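Local coordinates for protein short chain dehydrogenase (Salmonella typhi, PDB 3G1T) that probably works as an NAD(P)-dependent oxidoreductase of the short-chain dehydrogenase/reductase family, built on a Rossmann fold, at residues 162-165 / 166-169. Residues are numbered along the deposited sequence; the frame is centred on the assembly and turned at random.
Sequences ANWG and AYAT
Trp164 and Tyr167 set their rings side by side where a loop enters helix 165-185. Trp164 CE3 lies 3.7 Å from Tyr167 CD2. The ring planes meet obliquely, at 48°. Tyr167 CG is anti to the backbone N (chi1 -167°), which carries its ring alongside the indole. Nearer the backbone, Trp164 CB packs 3.8 Å from Ala168 CB.

The backbone of the turn is the tight part. Ala168 N donates to Trp164 O at 3.0 Å. Gly165 O takes two donors, Thr169 N at 3.2 Å and Thr169 OG1 at 3.0 Å. The hydroxyl sits above the plane of the Gly165 carbonyl. Thr169 OG1 lies beside its own backbone N (chi1 -55°), which lets it turn back to the preceding helical turn. Gly165 has positive phi and is buried with Ala166 to Thr169; Trp119 of helix 116-142 covers Ala166 and Thr169.

The loop side is more open at Trp164, which is partly exposed. Ala162 and Asn163 do not touch the helical turn, but their backbone N atoms bond to Asp183 and Glu184 of the second subunit, respectively.

Tyr167, which fits the family's Tyr-X-X-X-Lys motif and is probably the active-site tyrosine, therefore stands on a hydrogen-bonded helical turn, its ring flanked by the indole.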
loop_
_atom_site.group_PDB
_atom_site.type_symbol
_atom_site.label_atom_id
_atom_site.label_comp_id
_atom_site.label_asym_id
_atom_site.label_seq_id
_atom_site.Cartn_x
_atom_site.Cartn_y
_atom_site.Cartn_z
ATOM N N ALA A 162 -0.473 14.652 -6.223
ATOM C CA ALA A 162 -1.853 14.996 -6.469
ATOM C C ALA A 162 -2.399 14.205 -7.628
ATOM O O ALA A 162 -1.741 14.107 -8.707
ATOM C CB ALA A 162 -2.011 16.556 -6.809
ATOM N N ASN A 163 -3.644 13.750 -7.417
ATOM C CA ASN A 163 -4.493 13.074 -8.390
ATOM C C ASN A 163 -4.108 11.651 -8.677
ATOM O O ASN A 163 -4.769 11.052 -9.459
ATOM C CB ASN A 163 -4.591 13.884 -9.721
ATOM C CG ASN A 163 -5.240 15.205 -9.493
ATOM O OD1 ASN A 163 -6.293 15.263 -8.878
ATOM N ND2 ASN A 163 -4.587 16.323 -9.968
ATOM N N TRP A 164 -3.051 11.102 -8.030
ATOM C CA TRP A 164 -2.669 9.741 -8.314
ATOM C C TRP A 164 -3.330 8.674 -7.407
ATOM O O TRP A 164 -3.175 7.468 -7.645
ATOM C CB TRP A 164 -1.162 9.590 -8.421
ATOM C CG TRP A 164 -0.678 10.155 -9.737
ATOM C CD1 TRP A 164 -0.282 11.398 -9.951
ATOM C CD2 TRP A 164 -0.508 9.440 -10.982
ATOM N NE1 TRP A 164 0.075 11.573 -11.318
ATOM C CE2 TRP A 164 -0.073 10.382 -11.958
ATOM C CE3 TRP A 164 -0.712 8.114 -11.366
ATOM C CZ2 TRP A 164 0.256 10.002 -13.296
ATOM C CZ3 TRP A 164 -0.402 7.711 -12.697
ATOM C CH2 TRP A 164 0.081 8.674 -13.638
ATOM N N GLY A 165 -4.081 9.154 -6.414
ATOM C CA GLY A 165 -5.095 8.334 -5.662
ATOM C C GLY A 165 -4.753 6.859 -5.401
ATOM O O GLY A 165 -3.616 6.566 -4.875
ATOM N N ALA A 166 -5.651 5.947 -5.822
ATOM C CA ALA A 166 -5.451 4.519 -5.593
ATOM C C ALA A 166 -4.179 3.991 -6.247
ATOM O O ALA A 166 -3.481 3.172 -5.700
ATOM C CB ALA A 166 -6.696 3.720 -6.030
ATOM N N TYR A 167 -3.877 4.438 -7.443
ATOM C CA TYR A 167 -2.660 3.963 -8.131
ATOM C C TYR A 167 -1.382 4.189 -7.277
ATOM O O TYR A 167 -0.600 3.236 -7.042
ATOM C CB TYR A 167 -2.480 4.697 -9.468
ATOM C CG TYR A 167 -1.428 4.004 -10.347
ATOM C CD1 TYR A 167 -1.710 2.724 -10.903
ATOM C CD2 TYR A 167 -0.160 4.582 -10.599
ATOM C CE1 TYR A 167 -0.771 2.075 -11.731
ATOM C CE2 TYR A 167 0.791 3.899 -11.428
ATOM C CZ TYR A 167 0.439 2.700 -11.985
ATOM O OH TYR A 167 1.318 1.992 -12.768
ATOM N N ALA A 168 -1.128 5.452 -6.896
ATOM C CA ALA A 168 0.068 5.804 -6.088
ATOM C C ALA A 168 0.101 4.964 -4.771
ATOM O O ALA A 168 1.149 4.393 -4.441
ATOM C CB ALA A 168 0.046 7.227 -5.719
ATOM N N THR A 169 -1.038 4.936 -4.071
ATOM C CA THR A 169 -1.215 4.141 -2.828
ATOM C C THR A 169 -0.785 2.712 -3.114
ATOM O O THR A 169 -0.034 2.100 -2.304
ATOM C CB THR A 169 -2.636 4.253 -2.266
ATOM O OG1 THR A 169 -2.947 5.649 -2.069
ATOM C CG2 THR A 169 -2.778 3.538 -0.843
#